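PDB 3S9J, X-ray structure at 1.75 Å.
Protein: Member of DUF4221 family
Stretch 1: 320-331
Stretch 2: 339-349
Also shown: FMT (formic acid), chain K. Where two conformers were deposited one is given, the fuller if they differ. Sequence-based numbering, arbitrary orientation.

Stretch 1 (320-331) KFPGKKYFYKMS
Stretch 2 339-349: YISENNLENPQ

Near Ser331 and Ile340 the stretches run antiparallel, Ser331 CA lying 4.5 Å from Ile340 CA, with Ile340 extended (phi/psi -126/128). Just before Ser331, stretch 1 makes a type I turn, Phe327 to Met330 (Tyr328 -73/-12, Lys329 -74/1), closed by Met330 N to Phe327 O (3.0 Å). Ser341 bonds to both end residues of that turn: Phe327 N donates to Ser341 O (2.7 Å), and Ser341 N donates to Met330 O (3.0 Å).

Beyond the strand, Lys324 CA lies 4.8 Å from Glu346 CA and Lys325 CA 4.6 Å from Asn347 CA; side-chain amides take over from backbone donors. Asn344 (chi1 t) sends ND2 to Tyr326 O (2.9 Å), and Asn347 (chi1 t) sends ND2 to Lys325 O (2.9 Å). Asparagine suits both sites, its short side chain carrying donor and acceptor together: Asn344 OD1 accepts from Glu346 N (2.9 Å), Asn347 OD1 from Gln349 N (2.9 Å). Asn347 ND2 also reaches Glu342 OE1 (3.1 Å). A second type I turn, Asn344 to Asn347 (Leu345 -54/-26, Glu346 -94/-3), is closed by Asn347 N to Asn344 O (2.9 Å).

Ser341 OG (chi1 t) accepts from Asn343 N (3.0 Å); Ser331 OG (m) donates to Tyr328 O (2.8 Å).

Ile340 (m, t) supplies branched hydrocarbon: CG2 meets Tyr326 CB (3.9 Å) and Tyr328 CB (4.0 Å); CD1 approaches Phe321 CZ (4.2 Å). Formic acid O1 accepts from Leu345 N (2.9 Å).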

ATOM      1  N   LYS A 320       5.186  -7.871  18.165  1.00 32.30           N
ATOM      2  CA  LYS A 320       4.514  -6.617  18.536  1.00 32.04           C
ATOM      3  C   LYS A 320       5.557  -5.499  18.572  1.00 32.45           C
ATOM      4  O   LYS A 320       6.716  -5.720  18.921  1.00 32.20           O
ATOM      5  CB  LYS A 320       3.829  -6.779  19.908  1.00 36.23           C
ATOM      6  CG  LYS A 320       2.673  -5.807  20.220  1.00 46.39           C
ATOM      7  CD  LYS A 320       1.672  -6.483  21.209  1.00 56.26           C
ATOM      8  CE  LYS A 320       1.170  -5.559  22.303  1.00 63.06           C
ATOM      9  NZ  LYS A 320       0.520  -4.323  21.785  1.00 69.22           N
ATOM     10  N   PHE A 321       5.144  -4.309  18.165  1.00 28.64           N
ATOM     11  CA  PHE A 321       6.012  -3.151  18.107  1.00 27.78           C
ATOM     12  C   PHE A 321       5.433  -2.017  18.917  1.00 29.35           C
ATOM     13  O   PHE A 321       4.209  -1.842  18.994  1.00 29.27           O
ATOM     14  CB  PHE A 321       6.170  -2.672  16.663  1.00 28.28           C
ATOM     15  CG  PHE A 321       6.889  -3.647  15.775  1.00 28.26           C
ATOM     16  CD1 PHE A 321       6.227  -4.730  15.225  1.00 28.33           C
ATOM     17  CD2 PHE A 321       8.216  -3.464  15.462  1.00 37.89           C
ATOM     18  CE1 PHE A 321       6.878  -5.626  14.416  1.00 30.44           C
ATOM     19  CE2 PHE A 321       8.863  -4.368  14.638  1.00 40.81           C
ATOM     20  CZ  PHE A 321       8.183  -5.444  14.121  1.00 35.09           C
ATOM     21  N   PRO A 322       6.318  -1.209  19.517  1.00 30.76           N
ATOM     22  CA  PRO A 322       5.839  -0.060  20.282  1.00 29.48           C
ATOM     23  C   PRO A 322       5.370   1.077  19.413  1.00 29.00           C
ATOM     24  O   PRO A 322       5.703   1.139  18.227  1.00 28.79           O
ATOM     25  CB  PRO A 322       7.081   0.355  21.085  1.00 30.50           C
ATOM     26  CG  PRO A 322       8.217  -0.025  20.171  1.00 29.92           C
ATOM     27  CD  PRO A 322       7.790  -1.313  19.529  1.00 29.53           C
ATOM     28  N   GLY A 323       4.599   1.989  19.989  1.00 26.92           N
ATOM     29  CA  GLY A 323       4.303   3.252  19.321  1.00 26.94           C
ATOM     30  C   GLY A 323       5.477   4.226  19.462  1.00 24.93           C
ATOM     31  O   GLY A 323       6.460   3.910  20.132  1.00 27.79           O
ATOM     32  N   LYS A 324       5.331   5.405  18.858  1.00 24.77           N
ATOM     33  CA  LYS A 324       6.254   6.537  18.992  0.50 25.24           C
ATOM     34  C   LYS A 324       7.669   6.215  18.498  1.00 26.59           C
ATOM     35  O   LYS A 324       8.638   6.808  18.944  1.00 26.26           O
ATOM     36  CB  LYS A 324       6.270   7.081  20.432  0.50 26.30           C
ATOM     37  CG  LYS A 324       5.003   7.871  20.792  0.50 28.91           C
ATOM     38  CD  LYS A 324       5.142   8.579  22.115  0.50 31.66           C
ATOM     39  CE  LYS A 324       5.420   7.573  23.225  0.50 39.16           C
ATOM     40  NZ  LYS A 324       4.205   6.724  23.531  0.50 40.90           N
ATOM     41  N   LYS A 325       7.771   5.275  17.554  1.00 24.84           N
ATOM     42  CA  LYS A 325       9.084   4.841  17.080  1.00 24.86           C
ATOM     43  C   LYS A 325       9.132   4.616  15.579  1.00 22.23           C
ATOM     44  O   LYS A 325      10.068   5.099  14.922  1.00 24.32           O
ATOM     45  CB  LYS A 325       9.503   3.553  17.793  1.00 25.62           C
ATOM     46  CG  LYS A 325      10.946   3.138  17.469  1.00 27.68           C
ATOM     47  CD  LYS A 325      11.490   2.051  18.407  1.00 32.12           C
ATOM     48  CE  LYS A 325      12.984   1.810  18.072  1.00 38.67           C
ATOM     49  NZ  LYS A 325      13.553   0.717  18.877  1.00 41.17           N
ATOM     50  N   TYR A 326       8.153   3.903  15.034  1.00 21.50           N
ATOM     51  CA  TYR A 326       8.146   3.562  13.631  1.00 21.81           C
ATOM     52  C   TYR A 326       7.094   4.321  12.846  1.00 23.04           C
ATOM     53  O   TYR A 326       6.058   4.738  13.385  1.00 24.33           O
ATOM     54  CB  TYR A 326       7.889   2.052  13.460  1.00 22.48           C
ATOM     55  CG  TYR A 326       8.925   1.233  14.149  1.00 24.38           C
ATOM     56  CD1 TYR A 326      10.168   1.012  13.558  1.00 26.24           C
ATOM     57  CD2 TYR A 326       8.687   0.680  15.402  1.00 24.87           C
ATOM     58  CE1 TYR A 326      11.146   0.271  14.204  1.00 26.60           C
ATOM     59  CE2 TYR A 326       9.663  -0.064  16.051  1.00 29.58           C
ATOM     60  CZ  TYR A 326      10.877  -0.259  15.448  1.00 30.62           C
ATOM     61  OH  TYR A 326      11.858  -0.956  16.088  1.00 30.10           O
ATOM     62  N   PHE A 327       7.360   4.491  11.552  1.00 22.77           N
ATOM     63  CA  PHE A 327       6.405   5.034  10.616  1.00 21.14           C
ATOM     64  C   PHE A 327       6.121   3.882   9.642  1.00 22.97           C
ATOM     65  O   PHE A 327       6.758   3.761   8.575  1.00 20.66           O
ATOM     66  CB  PHE A 327       6.951   6.285   9.909  1.00 24.31           C
ATOM     67  CG  PHE A 327       5.897   7.039   9.171  1.00 23.11           C
ATOM     68  CD1 PHE A 327       5.148   8.024   9.820  1.00 25.59           C
ATOM     69  CD2 PHE A 327       5.563   6.713   7.873  1.00 21.70           C
ATOM     70  CE1 PHE A 327       4.118   8.706   9.142  1.00 27.13           C
ATOM     71  CE2 PHE A 327       4.546   7.395   7.219  1.00 21.58           C
ATOM     72  CZ  PHE A 327       3.827   8.371   7.857  1.00 24.79           C
ATOM     73  N   TYR A 328       5.222   2.976  10.053  1.00 21.86           N
ATOM     74  CA  TYR A 328       5.063   1.718   9.323  1.00 22.29           C
ATOM     75  C   TYR A 328       4.364   1.881   7.982  1.00 19.82           C
ATOM     76  O   TYR A 328       4.400   0.944   7.180  1.00 23.13           O
ATOM     77  CB  TYR A 328       4.381   0.639  10.181  1.00 23.08           C
ATOM     78  CG  TYR A 328       3.008   0.992  10.695  1.00 24.15           C
ATOM     79  CD1 TYR A 328       1.894   0.899   9.853  1.00 24.29           C
ATOM     80  CD2 TYR A 328       2.811   1.410  11.990  1.00 26.02           C
ATOM     81  CE1 TYR A 328       0.617   1.235  10.296  1.00 26.42           C
ATOM     82  CE2 TYR A 328       1.519   1.716  12.465  1.00 26.53           C
ATOM     83  CZ  TYR A 328       0.437   1.634  11.625  1.00 28.03           C
ATOM     84  OH  TYR A 328      -0.827   1.959  12.034  1.00 31.93           O
ATOM     85  N   LYS A 329       3.770   3.034   7.726  1.00 19.84           N
ATOM     86  CA  LYS A 329       3.244   3.345   6.414  1.00 19.49           C
ATOM     87  C   LYS A 329       4.335   3.664   5.372  1.00 21.55           C
ATOM     88  O   LYS A 329       4.016   3.934   4.206  1.00 21.37           O
ATOM     89  CB  LYS A 329       2.183   4.443   6.487  1.00 20.84           C
ATOM     90  CG  LYS A 329       0.983   3.970   7.312  1.00 21.09           C
ATOM     91  CD  LYS A 329      -0.197   4.898   7.221  1.00 25.18           C
ATOM     92  CE  LYS A 329      -1.338   4.407   8.078  1.00 24.76           C
ATOM     93  NZ  LYS A 329      -2.554   5.304   8.039  1.00 24.45           N
HETATM   94  N   MSE A 330       5.598   3.582   5.803  1.00 21.87           N
HETATM   95  CA  MSE A 330       6.754   3.503   4.905  1.00 21.18           C
HETATM   96  C   MSE A 330       7.554   2.241   5.223  1.00 23.66           C
HETATM   97  O   MSE A 330       8.500   2.255   6.036  1.00 23.89           O
HETATM   98  CB  MSE A 330       7.627   4.741   5.015  1.00 20.23           C
HETATM   99  CG  MSE A 330       7.086   5.942   4.244  1.00 21.33           C
HETATM  100 SE   MSE A 330       8.414   7.334   3.985  0.75 16.59          SE
HETATM  101  CE  MSE A 330       8.638   7.888   5.848  1.00 21.37           C
ATOM    102  N   SER A 331       7.105   1.132   4.650  1.00 21.04           N
ATOM    103  CA  SER A 331       7.734  -0.170   4.840  1.00 19.59           C
ATOM    104  C   SER A 331       7.995  -0.781   3.459  1.00 22.29           C
ATOM    105  O   SER A 331       7.260  -0.496   2.513  1.00 24.24           O
ATOM    106  CB  SER A 331       6.839  -1.105   5.677  1.00 25.19           C
ATOM    107  OG  SER A 331       6.743  -0.636   7.008  1.00 23.75           O
ATOM    108  N   TYR A 339      11.955  -3.900   5.934  1.00 24.20           N
ATOM    109  CA  TYR A 339      12.392  -2.599   6.382  1.00 23.14           C
ATOM    110  C   TYR A 339      11.196  -1.761   6.796  1.00 22.23           C
ATOM    111  O   TYR A 339      10.247  -1.619   6.040  1.00 23.99           O
ATOM    112  CB  TYR A 339      13.156  -1.872   5.298  1.00 23.53           C
ATOM    113  CG  TYR A 339      14.528  -2.451   4.996  1.00 25.63           C
ATOM    114  CD1 TYR A 339      14.668  -3.504   4.110  1.00 30.78           C
ATOM    115  CD2 TYR A 339      15.671  -1.894   5.527  1.00 30.05           C
ATOM    116  CE1 TYR A 339      15.928  -4.025   3.791  1.00 30.06           C
ATOM    117  CE2 TYR A 339      16.952  -2.413   5.201  1.00 30.29           C
ATOM    118  CZ  TYR A 339      17.055  -3.482   4.337  1.00 31.76           C
ATOM    119  OH  TYR A 339      18.297  -4.005   3.983  1.00 33.56           O
ATOM    120  N   ILE A 340      11.282  -1.178   7.996  1.00 23.38           N
ATOM    121  CA  ILE A 340      10.227  -0.335   8.538  1.00 21.24           C
ATOM    122  C   ILE A 340      10.853   0.978   8.913  1.00 22.06           C
ATOM    123  O   ILE A 340      11.855   1.023   9.664  1.00 23.14           O
ATOM    124  CB  ILE A 340       9.527  -0.976   9.762  1.00 23.05           C
ATOM    125  CG1 ILE A 340       9.068  -2.402   9.445  1.00 26.85           C
ATOM    126  CG2 ILE A 340       8.337  -0.098  10.279  1.00 22.46           C
ATOM    127  CD1 ILE A 340       8.376  -3.112  10.629  1.00 25.76           C
ATOM    128  N   SER A 341      10.260   2.069   8.421  1.00 21.00           N
ATOM    129  CA  SER A 341      10.823   3.390   8.695  1.00 20.74           C
ATOM    130  C   SER A 341      10.737   3.747  10.151  1.00 22.10           C
ATOM    131  O   SER A 341       9.754   3.374  10.858  1.00 22.04           O
ATOM    132  CB  SER A 341      10.105   4.469   7.879  1.00 21.13           C
ATOM    133  OG  SER A 341      10.538   5.777   8.205  1.00 22.01           O
ATOM    134  N   GLU A 342      11.731   4.519  10.601  1.00 20.46           N
ATOM    135  CA  GLU A 342      11.723   5.124  11.953  1.00 22.39           C
ATOM    136  C   GLU A 342      11.394   6.617  11.929  1.00 21.71           C
ATOM    137  O   GLU A 342      11.654   7.322  12.900  1.00 23.00           O
ATOM    138  CB  GLU A 342      13.054   4.845  12.679  1.00 24.98           C
ATOM    139  CG  GLU A 342      13.149   3.381  13.120  1.00 30.92           C
ATOM    140  CD  GLU A 342      14.068   3.115  14.311  1.00 40.21           C
ATOM    141  OE1 GLU A 342      14.393   4.051  15.082  1.00 38.27           O
ATOM    142  OE2 GLU A 342      14.459   1.935  14.472  1.00 38.71           O
ATOM    143  N   ASN A 343      10.838   7.116  10.828  1.00 21.18           N
ATOM    144  CA  ASN A 343      10.501   8.536  10.704  1.00 20.21           C
ATOM    145  C   ASN A 343       9.126   8.854  11.331  1.00 21.30           C
ATOM    146  O   ASN A 343       8.270   9.437  10.701  1.00 21.55           O
ATOM    147  CB  ASN A 343      10.535   8.982   9.260  1.00 20.65           C
ATOM    148  CG  ASN A 343      11.937   9.070   8.745  1.00 25.32           C
ATOM    149  OD1 ASN A 343      12.521   8.047   8.429  1.00 25.74           O
ATOM    150  ND2 ASN A 343      12.495  10.281   8.689  1.00 22.48           N
ATOM    151  N   ASN A 344       8.975   8.435  12.583  1.00 21.58           N
ATOM    152  CA  ASN A 344       7.843   8.812  13.454  1.00 23.01           C
ATOM    153  C   ASN A 344       8.271  10.064  14.213  1.00 22.08           C
ATOM    154  O   ASN A 344       9.331  10.081  14.840  1.00 23.22           O
ATOM    155  CB  ASN A 344       7.584   7.648  14.402  1.00 21.01           C
ATOM    156  CG  ASN A 344       6.360   7.846  15.288  1.00 21.51           C
ATOM    157  OD1 ASN A 344       6.267   8.872  15.967  1.00 24.04           O
ATOM    158  ND2 ASN A 344       5.446   6.866  15.293  1.00 20.48           N
ATOM    159  N   LEU A 345       7.446  11.114  14.124  1.00 24.19           N
ATOM    160  CA  LEU A 345       7.734  12.405  14.734  0.50 27.07           C
ATOM    161  C   LEU A 345       8.044  12.302  16.239  1.00 26.83           C
ATOM    162  O   LEU A 345       8.750  13.150  16.794  1.00 28.76           O
ATOM    163  CB  LEU A 345       6.525  13.323  14.484  0.50 30.03           C
ATOM    164  CG  LEU A 345       6.630  14.803  14.823  0.50 34.76           C
ATOM    165  CD1 LEU A 345       7.751  15.431  14.042  0.50 32.01           C
ATOM    166  CD2 LEU A 345       5.308  15.497  14.522  0.50 39.00           C
ATOM    167  N   GLU A 346       7.527  11.264  16.908  1.00 25.38           N
ATOM    168  CA  GLU A 346       7.727  11.112  18.352  0.50 26.02           C
ATOM    169  C   GLU A 346       8.943  10.227  18.704  1.00 27.47           C
ATOM    170  O   GLU A 346       9.299  10.077  19.861  1.00 29.48           O
ATOM    171  CB  GLU A 346       6.406  10.648  19.019  0.50 27.02           C
ATOM    172  CG  GLU A 346       5.257  11.640  18.735  0.50 31.57           C
ATOM    173  CD  GLU A 346       4.039  11.468  19.643  0.50 36.19           C
ATOM    174  OE1 GLU A 346       4.141  10.738  20.637  0.50 35.92           O
ATOM    175  OE2 GLU A 346       2.981  12.074  19.361  0.50 40.28           O
ATOM    176  N   ASN A 347       9.604   9.664  17.698  1.00 26.91           N
ATOM    177  CA  ASN A 347      10.852   8.961  17.900  1.00 26.91           C
ATOM    178  C   ASN A 347      11.886  10.000  18.364  1.00 30.38           C
ATOM    179  O   ASN A 347      12.054  11.011  17.702  1.00 28.94           O
ATOM    180  CB  ASN A 347      11.306   8.321  16.584  1.00 25.24           C
ATOM    181  CG  ASN A 347      12.493   7.399  16.747  1.00 29.46           C
ATOM    182  OD1 ASN A 347      13.483   7.749  17.394  1.00 29.95           O
ATOM    183  ND2 ASN A 347      12.414   6.219  16.140  1.00 25.08           N
ATOM    184  N   PRO A 348      12.572   9.749  19.503  1.00 32.82           N
ATOM    185  CA  PRO A 348      13.568  10.728  19.982  1.00 34.52           C
ATOM    186  C   PRO A 348      14.676  11.054  18.959  1.00 33.57           C
ATOM    187  O   PRO A 348      15.260  12.129  19.027  1.00 33.08           O
ATOM    188  CB  PRO A 348      14.176  10.057  21.226  1.00 36.00           C
ATOM    189  CG  PRO A 348      13.221   8.985  21.626  1.00 41.23           C
ATOM    190  CD  PRO A 348      12.444   8.584  20.410  1.00 34.35           C
ATOM    191  N   GLN A 349      14.931  10.144  18.019  1.00 30.49           N
ATOM    192  CA  GLN A 349      15.981  10.337  17.016  0.50 29.65           C
ATOM    193  C   GLN A 349      15.462  10.902  15.698  1.00 29.08           C
ATOM    194  O   GLN A 349      16.245  11.077  14.755  1.00 30.01           O
ATOM    195  CB  GLN A 349      16.705   9.026  16.733  0.50 31.13           C
ATOM    196  CG  GLN A 349      17.423   8.432  17.935  0.50 35.29           C
ATOM    197  CD  GLN A 349      18.566   9.295  18.435  0.50 37.82           C
ATOM    198  OE1 GLN A 349      19.287   9.905  17.651  0.50 39.83           O
ATOM    199  NE2 GLN A 349      18.732   9.348  19.754  0.50 45.39           N
TER
HETATM  200  C   FMT K 409       6.052  11.471  11.110  1.00 31.05           C
HETATM  201  O1  FMT K 409       5.352  11.015  12.060  1.00 32.11           O
HETATM  202  O2  FMT K 409       5.598  12.149  10.176  1.00 32.97           O